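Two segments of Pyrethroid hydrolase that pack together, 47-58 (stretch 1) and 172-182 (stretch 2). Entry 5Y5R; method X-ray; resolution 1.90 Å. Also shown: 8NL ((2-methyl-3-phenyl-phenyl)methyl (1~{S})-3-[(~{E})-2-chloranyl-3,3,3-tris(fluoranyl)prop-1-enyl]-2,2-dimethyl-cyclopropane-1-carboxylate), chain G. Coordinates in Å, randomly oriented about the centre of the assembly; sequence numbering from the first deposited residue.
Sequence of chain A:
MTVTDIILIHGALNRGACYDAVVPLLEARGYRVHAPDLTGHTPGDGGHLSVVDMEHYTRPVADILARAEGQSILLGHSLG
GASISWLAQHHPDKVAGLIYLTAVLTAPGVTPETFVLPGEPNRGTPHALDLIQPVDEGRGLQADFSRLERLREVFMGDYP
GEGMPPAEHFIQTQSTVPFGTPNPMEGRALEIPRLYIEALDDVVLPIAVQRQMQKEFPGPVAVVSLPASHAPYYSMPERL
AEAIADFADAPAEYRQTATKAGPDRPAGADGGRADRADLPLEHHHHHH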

# COMPACT_ATOMS: atom_id res chain seq x y z
N GLY A 47 14.97 11.02 -5.45
CA GLY A 47 14.45 11.02 -4.11
C GLY A 47 13.22 11.90 -3.97
O GLY A 47 12.62 12.37 -4.95
N HIS A 48 12.92 12.23 -2.71
CA HIS A 48 11.59 12.73 -2.35
C HIS A 48 11.25 14.06 -3.01
O HIS A 48 10.09 14.28 -3.36
CB HIS A 48 11.47 12.88 -0.83
CG HIS A 48 12.33 13.97 -0.26
ND1 HIS A 48 13.70 13.88 -0.15
CD2 HIS A 48 12.00 15.19 0.25
CE1 HIS A 48 14.17 14.98 0.40
NE2 HIS A 48 13.16 15.79 0.65
N LEU A 49 12.21 14.95 -3.21
CA LEU A 49 11.85 16.25 -3.77
C LEU A 49 11.50 16.19 -5.25
O LEU A 49 10.97 17.17 -5.79
CB LEU A 49 12.94 17.29 -3.53
CG LEU A 49 13.25 17.66 -2.08
CD1 LEU A 49 14.47 18.57 -2.02
CD2 LEU A 49 12.07 18.34 -1.41
N SER A 50 11.84 15.09 -5.93
CA SER A 50 11.50 14.96 -7.34
C SER A 50 10.03 14.67 -7.58
O SER A 50 9.51 14.93 -8.67
CB SER A 50 12.37 13.85 -7.96
OG SER A 50 11.96 12.57 -7.48
N VAL A 51 9.31 14.18 -6.58
CA VAL A 51 7.91 13.87 -6.81
C VAL A 51 7.12 15.17 -6.92
O VAL A 51 7.03 15.94 -5.96
CB VAL A 51 7.36 12.99 -5.69
CG1 VAL A 51 5.92 12.65 -6.00
CG2 VAL A 51 8.23 11.76 -5.53
N VAL A 52 6.46 15.36 -8.05
CA VAL A 52 5.69 16.58 -8.26
C VAL A 52 4.28 16.45 -7.71
O VAL A 52 3.84 17.27 -6.90
CB VAL A 52 5.66 16.92 -9.75
CG1 VAL A 52 4.83 18.15 -9.94
CG2 VAL A 52 7.09 17.09 -10.27
N ASP A 53 3.57 15.40 -8.10
CA ASP A 53 2.19 15.19 -7.67
C ASP A 53 1.89 13.71 -7.86
O ASP A 53 2.78 12.91 -8.16
CB ASP A 53 1.23 16.14 -8.41
CG ASP A 53 1.22 15.94 -9.92
OD1 ASP A 53 1.83 14.98 -10.41
OD2 ASP A 53 0.58 16.76 -10.62
N MSE A 54 0.64 13.31 -7.64
CA MSE A 54 0.33 11.89 -7.63
C MSE A 54 0.41 11.25 -8.99
O MSE A 54 0.80 10.10 -9.10
CB MSE A 54 -1.06 11.65 -7.03
CG MSE A 54 -1.05 11.81 -5.51
SE MSE A 54 -0.03 10.42 -4.61
CE MSE A 54 -1.39 8.96 -4.65
N GLU A 55 -0.01 11.99 -10.02
CA GLU A 55 0.13 11.49 -11.38
C GLU A 55 1.57 11.12 -11.64
O GLU A 55 1.86 10.10 -12.27
CB GLU A 55 -0.34 12.54 -12.40
CG GLU A 55 -0.28 12.05 -13.87
CD GLU A 55 1.14 12.00 -14.45
OE1 GLU A 55 1.99 12.79 -13.98
OE2 GLU A 55 1.43 11.12 -15.32
N HIS A 56 2.49 11.95 -11.13
CA HIS A 56 3.92 11.70 -11.24
C HIS A 56 4.35 10.53 -10.37
O HIS A 56 5.13 9.67 -10.80
CB HIS A 56 4.70 12.94 -10.85
CG HIS A 56 6.18 12.81 -11.05
ND1 HIS A 56 7.09 13.54 -10.32
CD2 HIS A 56 6.90 12.06 -11.91
CE1 HIS A 56 8.32 13.22 -10.71
NE2 HIS A 56 8.22 12.33 -11.68
N TYR A 57 3.91 10.54 -9.10
CA TYR A 57 4.26 9.48 -8.15
C TYR A 57 3.85 8.11 -8.68
O TYR A 57 4.60 7.14 -8.55
CB TYR A 57 3.59 9.76 -6.79
CG TYR A 57 4.13 8.98 -5.60
CD1 TYR A 57 5.48 9.05 -5.26
CD2 TYR A 57 3.29 8.23 -4.76
CE1 TYR A 57 5.98 8.36 -4.19
CE2 TYR A 57 3.81 7.54 -3.66
CZ TYR A 57 5.14 7.59 -3.40
OH TYR A 57 5.66 6.94 -2.30
N THR A 58 2.65 8.01 -9.27
CA THR A 58 2.08 6.72 -9.63
C THR A 58 2.39 6.33 -11.08
O THR A 58 1.88 5.31 -11.56
CB THR A 58 0.56 6.73 -9.42
OG1 THR A 58 -0.04 7.89 -10.02
CG2 THR A 58 0.27 6.81 -7.93
N GLN A 172 15.64 6.16 1.99
CA GLN A 172 16.01 6.99 3.13
C GLN A 172 15.00 8.09 3.42
O GLN A 172 14.84 8.46 4.59
CB GLN A 172 17.38 7.65 2.90
CG GLN A 172 18.55 6.69 3.01
CD GLN A 172 18.57 5.93 4.34
OE1 GLN A 172 18.98 6.49 5.37
NE2 GLN A 172 18.13 4.68 4.32
N THR A 173 14.39 8.68 2.38
CA THR A 173 13.49 9.82 2.52
C THR A 173 12.25 9.69 1.64
O THR A 173 12.35 9.51 0.42
CB THR A 173 14.21 11.15 2.21
OG1 THR A 173 15.36 11.29 3.05
CG2 THR A 173 13.30 12.31 2.53
N GLN A 174 11.08 9.88 2.26
CA GLN A 174 9.77 9.69 1.64
C GLN A 174 9.11 11.03 1.36
O GLN A 174 9.12 11.92 2.22
CB GLN A 174 8.88 8.90 2.59
CG GLN A 174 7.43 9.02 2.19
CD GLN A 174 7.10 8.09 1.04
OE1 GLN A 174 7.62 6.97 0.97
NE2 GLN A 174 6.32 8.58 0.10
N SER A 175 8.44 11.16 0.20
CA SER A 175 7.71 12.38 -0.14
C SER A 175 6.39 12.48 0.62
O SER A 175 5.70 11.48 0.85
CB SER A 175 7.42 12.44 -1.63
OG SER A 175 6.52 13.51 -1.92
N THR A 176 6.03 13.69 1.04
CA THR A 176 4.77 13.85 1.76
C THR A 176 3.58 13.99 0.82
O THR A 176 2.43 14.09 1.28
CB THR A 176 4.87 15.04 2.71
OG1 THR A 176 5.13 16.22 1.95
CG2 THR A 176 5.97 14.83 3.76
N VAL A 177 3.84 13.90 -0.49
CA VAL A 177 2.80 14.10 -1.50
C VAL A 177 1.60 13.18 -1.33
O VAL A 177 0.46 13.66 -1.47
CB VAL A 177 3.41 14.00 -2.92
CG1 VAL A 177 2.32 13.74 -3.98
CG2 VAL A 177 4.18 15.26 -3.26
N PRO A 178 1.76 11.86 -1.18
CA PRO A 178 0.58 11.01 -0.99
C PRO A 178 -0.18 11.27 0.31
O PRO A 178 -1.38 10.99 0.36
CB PRO A 178 1.15 9.58 -1.05
CG PRO A 178 2.57 9.72 -0.73
CD PRO A 178 2.98 11.04 -1.32
N PHE A 179 0.47 11.75 1.36
CA PHE A 179 -0.24 11.97 2.61
C PHE A 179 -1.29 13.05 2.48
O PHE A 179 -2.28 13.04 3.23
CB PHE A 179 0.73 12.31 3.74
CG PHE A 179 1.44 11.13 4.28
CD1 PHE A 179 0.86 10.35 5.27
CD2 PHE A 179 2.68 10.77 3.78
CE1 PHE A 179 1.53 9.25 5.77
CE2 PHE A 179 3.34 9.67 4.26
CZ PHE A 179 2.78 8.91 5.25
N GLY A 180 -1.09 13.99 1.56
CA GLY A 180 -1.92 15.16 1.53
C GLY A 180 -2.89 15.21 0.38
O GLY A 180 -3.65 16.18 0.27
N THR A 181 -2.95 14.14 -0.45
CA THR A 181 -3.79 14.17 -1.64
C THR A 181 -5.13 13.50 -1.39
O THR A 181 -5.18 12.42 -0.77
CB THR A 181 -3.07 13.52 -2.82
OG1 THR A 181 -2.15 14.49 -3.38
CG2 THR A 181 -4.06 13.05 -3.89
N PRO A 182 -6.24 14.16 -1.70
CA PRO A 182 -7.54 13.55 -1.46
C PRO A 182 -7.79 12.44 -2.47
O PRO A 182 -7.29 12.48 -3.60
CB PRO A 182 -8.53 14.70 -1.69
CG PRO A 182 -7.72 15.94 -1.84
CD PRO A 182 -6.37 15.47 -2.34
C 8NL G . 8.10 2.86 6.95
C8 8NL G . 11.81 1.23 7.20
C9 8NL G . 13.02 1.79 7.60
C10 8NL G . 13.09 2.52 8.78
C11 8NL G . 11.92 2.65 9.52
C12 8NL G . 10.72 2.08 9.10
C13 8NL G . 5.78 1.22 5.88
O 8NL G . 4.98 2.06 6.75
CL 8NL G . 2.04 7.73 9.96
C21 8NL G . 2.64 6.59 8.75
C22 8NL G . 4.08 6.74 8.31
F2 8NL G . 4.78 5.75 8.85
F1 8NL G . 4.23 6.73 7.00
F 8NL G . 4.52 7.89 8.76
C20 8NL G . 1.85 5.62 8.29
C16 8NL G . 2.31 4.65 7.23
C17 8NL G . 1.29 3.52 7.22
C18 8NL G . 0.66 4.07 5.96
C19 8NL G . 0.37 3.51 8.45
C15 8NL G . 2.80 3.23 7.51
C14 8NL G . 3.72 2.77 6.38
O1 8NL G . 3.45 3.04 5.21
C2 8NL G . 7.09 0.64 6.42
C3 8NL G . 7.21 -0.74 6.38
C4 8NL G . 8.35 -1.41 6.83
C5 8NL G . 9.43 -0.68 7.31
C6 8NL G . 9.38 0.71 7.38
C1 8NL G . 8.20 1.37 6.92
C7 8NL G . 10.64 1.37 7.92
O HOH W 1 7.78 15.98 -3.11
O HOH W 2 -1.12 15.32 -5.77

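Contact between residues 47-58 and 172-182 of pyrethroid hydrolase, whose touching residues are at least 117 positions apart in sequence; together the segments bury 517 Å². Apolar packing gathers around Met54, Val177 and Pro178. Selenomethionine Met54, with all three chi angles m, lays its selenium against stretch 2: SE lies 3.8 Å from Pro178 CB and 4.1 Å from Val177 CG1, and the long unbranched chain follows the surface these two residues offer. Val177 points toward stretch 1; its CG2 lies 4.2 Å from Val51 CG1, and its CG1 is also close to Val51. Pro178 also serves Tyr57: its CD sits over one face of the ring, and its CG is 3.9 Å from Tyr57 CE2, so the compact, puckered proline ring packs on the aromatic face. Val51, Met54, Tyr57, Ser175 and Pro178 are all buried.

At the other end, His48 (chi1 p) turns its imidazole to Thr173, whose CG2 stands 3.4 Å from the ring centroid and 24° off the normal, a CH-pi contact; the same methyl is only 3.1 Å from His48 ND1. Nearby, His48 CB packs 3.6 Å from Ser175 N, and His48 CA and Ser175 CA are 4.5 Å apart.

One direct hydrogen bond crosses the contact: Gln174 NE2 donates to Tyr57 OH (3.0 Å, 177°). Although the CA-to-CB bond of Gln174 points away, its chain folds back, and NE2 also donates to Ser175 O at 3.1 Å; with OE1 bonded elsewhere in the structure, neither end of this buried amide is left unpaired.

Two waters extend the polar links. Water 1 donates to His48 O and Val51 O (both 2.9 Å) and accepts from Ser175 OG (3.0 Å), which in turn accepts from Val177 N (3.1 Å). Water 2 accepts from Met54 N (3.3 Å) and lies 2.7 Å from Thr181 OG1, joining the start of the helix to stretch 2.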